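Local coordinates for armadillo repeat protein arm00016 (Synthetic construct, PDB 4D4E) that serves as a computationally designed scaffold of stacked armadillo repeats, intended for the modular recognition of peptides, at residues 49-53 with 54-58; 95-98 with 99-103; 174-178 with 179-183. All coordinates share one frame; numbering follows the deposited sequence. Where two conformers were deposited one is given.

In the fold
Interactions 1 and 3 are Schellman motifs that end a helix; interaction 2 begins just after one, at Gly96, and opens the next helix. All are partly buried turns with apolar residues facing neighbouring helices. Interaction 1 (helix 44-52 into helix 56-61) and interaction 3 (helix 170-178 into helix 182-187) share the two Schellman bonds, the leucine-alanine and isoleucine-leucine contacts and a bridging water, although their centres are about 35 Å apart, on opposite sides of the chain's centre. Interaction 3 adds a surface cluster of amide, ammonium and carboxylate groups. Interaction 2 instead follows the first turn of helix 98-103, with proline packing on backbone oxygens. It touches interaction 1 where Leu56 CB meets Ala95 CB at 4.0 Å.

Interaction 1. Residues 49-53 with 54-58; sequences KLIEA and GALSP
Leu50 and Ala55 meet where helix 44-52 ends in a Schellman motif, the turn that sends the chain on into helix 56-61 of this armadillo fold. Two backbone bonds close the turn. The amide of Ala55 reaches back five residues to Leu50, with N to O 2.9 Å. The amide of Gly54 bonds Ile51, N to O 3.0 Å, from above the carbonyl plane, 62° out of it. Glycine suits position 54 because a residue with a CB is strained at a phi of +78°, and here that CB would stand only 2.8 Å from Ala53 O. Alanine suits the next position: its small methyl CB fits 3.2 Å from Leu50 O and 4.2 Å from Leu50 CB, in a buried place also bordered by Val18 of helix 14-20. On another face of the turn, Ile51 CG1 lies 3.7 Å from Leu56 CD1. A chi1 of -73° sets CG1 beside the backbone N, and this branch, not CG2, does the touching. Further out, Leu50 rests on Leu36, Ile39 and Ala40 of helix 26-40 and on Met17, and Lys91 of helix 86-94 borders both Ile51 and Leu56. A water joins the two helices, donating to Ile51 O at 2.9 Å and accepting from Leu56 N at 3.1 Å.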
loop_
_atom_site.group_PDB
_atom_site.type_symbol
_atom_site.label_atom_id
_atom_site.label_comp_id
_atom_site.label_asym_id
_atom_site.label_seq_id
_atom_site.Cartn_x
_atom_site.Cartn_y
_atom_site.Cartn_z
ATOM N N LYS A 49 -11.849 -13.961 -13.332
ATOM C CA LYS A 49 -13.118 -14.627 -13.108
ATOM C C LYS A 49 -13.970 -13.892 -12.052
ATOM O O LYS A 49 -15.197 -13.717 -12.191
ATOM C CB LYS A 49 -12.848 -16.036 -12.628
ATOM C CG LYS A 49 -11.849 -16.765 -13.529
ATOM C CD LYS A 49 -11.768 -18.257 -13.230
ATOM C CE LYS A 49 -12.869 -18.979 -13.985
ATOM N NZ LYS A 49 -12.809 -20.474 -13.909
ATOM N N LEU A 50 -13.305 -13.449 -10.996
ATOM C CA LEU A 50 -13.978 -12.761 -9.901
ATOM C C LEU A 50 -14.569 -11.444 -10.342
ATOM O O LEU A 50 -15.699 -11.095 -9.936
ATOM C CB LEU A 50 -12.992 -12.473 -8.774
ATOM C CG LEU A 50 -12.594 -13.686 -7.926
ATOM C CD1 LEU A 50 -11.532 -13.271 -6.921
ATOM C CD2 LEU A 50 -13.826 -14.295 -7.249
ATOM N N ILE A 51 -13.794 -10.702 -11.154
ATOM C CA ILE A 51 -14.260 -9.476 -11.755
ATOM C C ILE A 51 -15.502 -9.716 -12.637
ATOM O O ILE A 51 -16.532 -9.016 -12.506
ATOM C CB ILE A 51 -13.108 -8.772 -12.510
ATOM C CG1 ILE A 51 -12.138 -8.174 -11.488
ATOM C CG2 ILE A 51 -13.661 -7.677 -13.404
ATOM C CD1 ILE A 51 -10.843 -7.660 -12.109
ATOM N N GLU A 52 -15.431 -10.748 -13.467
ATOM C CA GLU A 52 -16.482 -11.047 -14.392
ATOM C C GLU A 52 -17.731 -11.648 -13.756
ATOM O O GLU A 52 -18.811 -11.623 -14.372
ATOM C CB GLU A 52 -15.930 -11.892 -15.504
ATOM C CG GLU A 52 -15.108 -11.011 -16.445
ATOM C CD GLU A 52 -14.245 -11.840 -17.334
ATOM O OE1 GLU A 52 -14.212 -13.067 -17.064
ATOM O OE2 GLU A 52 -13.623 -11.279 -18.276
ATOM N N ALA A 53 -17.596 -12.142 -12.520
ATOM C CA ALA A 53 -18.757 -12.635 -11.791
ATOM C C ALA A 53 -19.346 -11.517 -10.908
ATOM O O ALA A 53 -20.271 -11.789 -10.105
ATOM C CB ALA A 53 -18.412 -13.874 -10.945
ATOM N N GLY A 54 -18.784 -10.295 -11.012
ATOM C CA GLY A 54 -19.328 -9.136 -10.294
ATOM C C GLY A 54 -18.965 -9.092 -8.827
ATOM O O GLY A 54 -19.645 -8.391 -8.023
ATOM N N ALA A 55 -17.859 -9.745 -8.464
ATOM C CA ALA A 55 -17.474 -9.827 -7.020
ATOM C C ALA A 55 -17.074 -8.476 -6.390
ATOM O O ALA A 55 -17.238 -8.287 -5.157
ATOM C CB ALA A 55 -16.378 -10.890 -6.778
ATOM N N LEU A 56 -16.551 -7.545 -7.213
ATOM C CA LEU A 56 -15.959 -6.324 -6.690
ATOM C C LEU A 56 -16.833 -5.359 -5.889
ATOM O O LEU A 56 -16.491 -4.982 -4.752
ATOM C CB LEU A 56 -15.202 -5.565 -7.826
ATOM C CG LEU A 56 -13.725 -5.898 -7.981
ATOM C CD1 LEU A 56 -13.415 -7.356 -8.127
ATOM C CD2 LEU A 56 -13.111 -5.108 -9.143
ATOM N N SER A 57 -17.975 -4.977 -6.438
ATOM C CA SER A 57 -18.863 -4.089 -5.649
ATOM C C SER A 57 -19.230 -4.696 -4.339
ATOM O O SER A 57 -19.091 -4.052 -3.318
ATOM C CB SER A 57 -20.138 -3.674 -6.415
ATOM O OG SER A 57 -19.940 -2.336 -6.753
ATOM N N PRO A 58 -19.691 -5.960 -4.343
ATOM C CA PRO A 58 -20.096 -6.556 -3.050
ATOM C C PRO A 58 -18.911 -6.673 -2.043
ATOM O O PRO A 58 -19.088 -6.476 -0.819
ATOM C CB PRO A 58 -20.693 -7.932 -3.435
ATOM C CG PRO A 58 -20.811 -7.967 -4.898
ATOM C CD PRO A 58 -20.060 -6.796 -5.503
HETATM O O HOH W 1 -16.738 -7.114 -10.306
#

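Interaction 2. Residues 95-98 with 99-103; sequences AGAL and SPLVK
Ala97 O accepts the amide of Leu101, N to O 3.0 Å, and Leu98 O accepts that of Val102 at the same N to O distance. These bonds build the first turn of helix 98-103. Ahead of them, a water accepts from Ser99 N at 2.8 Å and donates a weak bond to Gly96 O, so the amide of Ser99 is served by solvent at the surface. Pro100 suits its place because it has no N-H to satisfy in this opening turn, and its ring puts carbon there instead: CD lies 2.9 Å from Gly96 O and 3.1 Å from Ala97 O, with CG 3.4 Å from Gly96 O. With an alanine here CG and CD are gone, and the turn would probably lose the ring's packing against Gly96 O and Ala97 O and some of its contact with Val60 and Leu63. Leu101 turns inward, its CG beside the backbone N (chi1 -74°), which brings CD1 within 4.4 Å of Ala97 CB and lets the side chain bear on Ala119, Ile120 and Ile123 of helix 110-124. Leu98 also rests on Ile123. The whole is a helix-to-helix turn of the armadillo fold, in which a Schellman motif at Gly96 ends helix 86-94 and a proline lies in the first turn of the next helix.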
loop_
_atom_site.group_PDB
_atom_site.type_symbol
_atom_site.label_atom_id
_atom_site.label_comp_id
_atom_site.label_asym_id
_atom_site.label_seq_id
_atom_site.Cartn_x
_atom_site.Cartn_y
_atom_site.Cartn_z
ATOM N N ALA A 95 -14.918 0.373 -8.694
ATOM C CA ALA A 95 -15.892 -0.144 -7.732
ATOM C C ALA A 95 -15.980 0.735 -6.494
ATOM O O ALA A 95 -16.646 0.375 -5.562
ATOM C CB ALA A 95 -15.589 -1.614 -7.361
ATOM N N GLY A 96 -15.277 1.872 -6.454
ATOM C CA GLY A 96 -15.257 2.692 -5.217
ATOM C C GLY A 96 -14.425 2.186 -4.042
ATOM O O GLY A 96 -14.669 2.572 -2.927
ATOM N N ALA A 97 -13.434 1.317 -4.258
ATOM C CA ALA A 97 -12.603 0.777 -3.170
ATOM C C ALA A 97 -11.785 1.832 -2.388
ATOM O O ALA A 97 -11.452 1.668 -1.213
ATOM C CB ALA A 97 -11.675 -0.352 -3.713
ATOM N N LEU A 98 -11.405 2.913 -3.055
ATOM C CA LEU A 98 -10.342 3.723 -2.518
ATOM C C LEU A 98 -10.720 4.515 -1.291
ATOM O O LEU A 98 -9.987 4.502 -0.305
ATOM C CB LEU A 98 -9.784 4.640 -3.606
ATOM C CG LEU A 98 -8.553 4.219 -4.394
ATOM C CD1 LEU A 98 -8.428 2.725 -4.659
ATOM C CD2 LEU A 98 -8.418 5.065 -5.671
ATOM N N SER A 99 -11.832 5.251 -1.342
ATOM C CA SER A 99 -12.260 5.954 -0.130
ATOM C C SER A 99 -12.500 5.037 1.122
ATOM O O SER A 99 -11.990 5.333 2.213
ATOM C CB SER A 99 -13.437 6.897 -0.407
ATOM O OG SER A 99 -12.854 8.082 -0.952
ATOM N N PRO A 100 -13.203 3.920 0.963
ATOM C CA PRO A 100 -13.309 3.056 2.163
ATOM C C PRO A 100 -11.964 2.515 2.593
ATOM O O PRO A 100 -11.786 2.321 3.799
ATOM C CB PRO A 100 -14.203 1.894 1.712
ATOM C CG PRO A 100 -14.801 2.334 0.414
ATOM C CD PRO A 100 -13.913 3.352 -0.199
ATOM N N LEU A 101 -11.033 2.256 1.652
ATOM C CA LEU A 101 -9.721 1.724 2.103
ATOM C C LEU A 101 -9.034 2.771 2.977
ATOM O O LEU A 101 -8.508 2.461 4.016
ATOM C CB LEU A 101 -8.806 1.334 0.950
ATOM C CG LEU A 101 -9.200 0.054 0.255
ATOM C CD1 LEU A 101 -8.265 -0.157 -0.940
ATOM C CD2 LEU A 101 -9.181 -1.138 1.220
ATOM N N VAL A 102 -9.117 4.035 2.560
ATOM C CA VAL A 102 -8.478 5.144 3.308
ATOM C C VAL A 102 -9.121 5.363 4.666
ATOM O O VAL A 102 -8.396 5.699 5.619
ATOM C CB VAL A 102 -8.636 6.493 2.572
ATOM C CG1 VAL A 102 -8.311 7.696 3.476
ATOM C CG2 VAL A 102 -7.816 6.486 1.334
ATOM N N LYS A 103 -10.459 5.271 4.723
ATOM C CA LYS A 103 -11.196 5.369 5.986
ATOM C C LYS A 103 -10.654 4.305 6.974
ATOM O O LYS A 103 -10.624 4.540 8.194
ATOM C CB LYS A 103 -12.713 5.184 5.763
ATOM C CG LYS A 103 -13.585 4.906 6.989
ATOM C CD LYS A 103 -15.072 4.880 6.677
ATOM C CE LYS A 103 -15.499 3.826 5.656
ATOM N NZ LYS A 103 -14.872 2.466 5.790
HETATM O O HOH W 2 -13.411 5.742 -3.660
#

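Interaction 3. Residues 174-178 with 179-183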
loop_
_atom_site.group_PDB
_atom_site.type_symbol
_atom_site.label_atom_id
_atom_site.label_comp_id
_atom_site.label_asym_id
_atom_site.label_seq_id
_atom_site.Cartn_x
_atom_site.Cartn_y
_atom_site.Cartn_z
ATOM N N GLN A 174 5.909 15.776 -5.421
ATOM C CA GLN A 174 5.799 16.997 -4.638
ATOM C C GLN A 174 4.693 16.883 -3.524
ATOM O O GLN A 174 4.870 17.311 -2.397
ATOM C CB GLN A 174 5.506 18.209 -5.533
ATOM C CG GLN A 174 5.287 19.471 -4.724
ATOM C CD GLN A 174 6.455 19.820 -3.789
ATOM O OE1 GLN A 174 7.567 19.235 -3.850
ATOM N NE2 GLN A 174 6.215 20.796 -2.918
ATOM N N LYS A 175 3.564 16.305 -3.882
ATOM C CA LYS A 175 2.531 15.933 -2.924
ATOM C C LYS A 175 3.045 15.086 -1.763
ATOM O O LYS A 175 2.703 15.382 -0.628
ATOM C CB LYS A 175 1.384 15.230 -3.650
ATOM C CG LYS A 175 0.854 16.111 -4.783
ATOM C CD LYS A 175 -0.238 17.069 -4.280
ATOM C CE LYS A 175 -0.489 18.228 -5.251
ATOM N NZ LYS A 175 -1.115 19.431 -4.593
ATOM N N LEU A 176 3.923 14.095 -2.015
ATOM C CA LEU A 176 4.491 13.283 -0.910
ATOM C C LEU A 176 5.224 14.145 0.091
ATOM O O LEU A 176 5.045 14.029 1.286
ATOM C CB LEU A 176 5.445 12.194 -1.420
ATOM C CG LEU A 176 5.018 10.771 -1.709
ATOM C CD1 LEU A 176 6.259 9.980 -2.072
ATOM C CD2 LEU A 176 4.301 10.124 -0.499
ATOM N N ILE A 177 6.068 14.999 -0.451
ATOM C CA ILE A 177 6.865 15.890 0.284
ATOM C C ILE A 177 6.005 16.841 1.090
ATOM O O ILE A 177 6.237 16.972 2.273
ATOM C CB ILE A 177 7.821 16.649 -0.663
ATOM C CG1 ILE A 177 8.961 15.734 -1.127
ATOM C CG2 ILE A 177 8.457 17.840 0.054
ATOM C CD1 ILE A 177 9.676 16.324 -2.330
ATOM N N GLU A 178 5.018 17.496 0.455
ATOM C CA GLU A 178 4.066 18.376 1.154
ATOM C C GLU A 178 3.269 17.645 2.230
ATOM O O GLU A 178 2.928 18.271 3.214
ATOM C CB GLU A 178 3.092 19.037 0.190
ATOM C CG GLU A 178 3.767 20.052 -0.704
ATOM C CD GLU A 178 2.886 20.460 -1.866
ATOM O OE1 GLU A 178 1.716 19.995 -1.949
ATOM O OE2 GLU A 178 3.378 21.243 -2.688
ATOM N N ALA A 179 3.019 16.342 2.061
ATOM C CA ALA A 179 2.381 15.538 3.105
ATOM C C ALA A 179 3.330 15.253 4.261
ATOM O O ALA A 179 2.976 14.544 5.163
ATOM C CB ALA A 179 1.878 14.243 2.518
ATOM N N GLY A 180 4.547 15.795 4.224
ATOM C CA GLY A 180 5.586 15.535 5.270
ATOM C C GLY A 180 6.229 14.128 5.289
ATOM O O GLY A 180 6.594 13.601 6.377
ATOM N N ALA A 181 6.419 13.525 4.109
ATOM C CA ALA A 181 6.931 12.140 4.054
ATOM C C ALA A 181 8.421 12.008 4.352
ATOM O O ALA A 181 8.848 10.935 4.792
ATOM C CB ALA A 181 6.629 11.479 2.717
ATOM N N LEU A 182 9.202 13.063 4.092
ATOM C CA LEU A 182 10.656 12.957 4.109
ATOM C C LEU A 182 11.301 12.634 5.474
ATOM O O LEU A 182 12.099 11.718 5.546
ATOM C CB LEU A 182 11.362 14.135 3.417
ATOM C CG LEU A 182 11.066 14.327 1.917
ATOM C CD1 LEU A 182 12.098 15.259 1.266
ATOM C CD2 LEU A 182 11.013 12.996 1.172
ATOM N N SER A 183 10.996 13.345 6.538
ATOM C CA SER A 183 11.653 13.068 7.825
ATOM C C SER A 183 11.245 11.690 8.409
ATOM O O SER A 183 12.101 10.962 8.963
ATOM C CB SER A 183 11.427 14.213 8.815
ATOM O OG SER A 183 10.468 13.888 9.800
HETATM O O HOH W 3 8.352 15.958 3.516
#
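Ile177 O is gripped twice, by the amide of Gly180 (N to O 2.8 Å) and by a water that donates to it from 2.7 Å. The amide comes from above the carbonyl plane, 56° out of it. The same water accepts from Leu182 N and so ties the end of helix 170-178 to helix 182-187. Ala181 N bonds Leu176 O at 3.2 Å, the longer of the two bonds of a Schellman motif whose positive phi lies at Gly180, where lack of a side chain makes the conformation easy. Beside this bond Leu176 CD2 and Ala181 CB touch at 4.2 Å, and Ile177 CG1 packs on the branch point of Leu182, 4.0 Å from CG. These apolar residues suit faces covered by other helices: Leu176 rests on Ile162 and Ile165, Leu182 on Leu218 and Ala221, and Ala181 on Val144. At the surface Glu178, extended beyond CG (chi2 166°), offers OE2 to Gln174 NE2 one turn back, 2.9 Å away. The amide meets the carboxylate on its anti side, 30° out of plane, while Lys175 NZ makes a long salt bridge of 3.9 Å to Glu178 OE1. The turn itself is closed by backbone bonds and water, while the charged groups gather at the surface; there the carboxylate, which the helix C-terminal end would tend to disfavour, is probably eased by the nearby ammonium and amide.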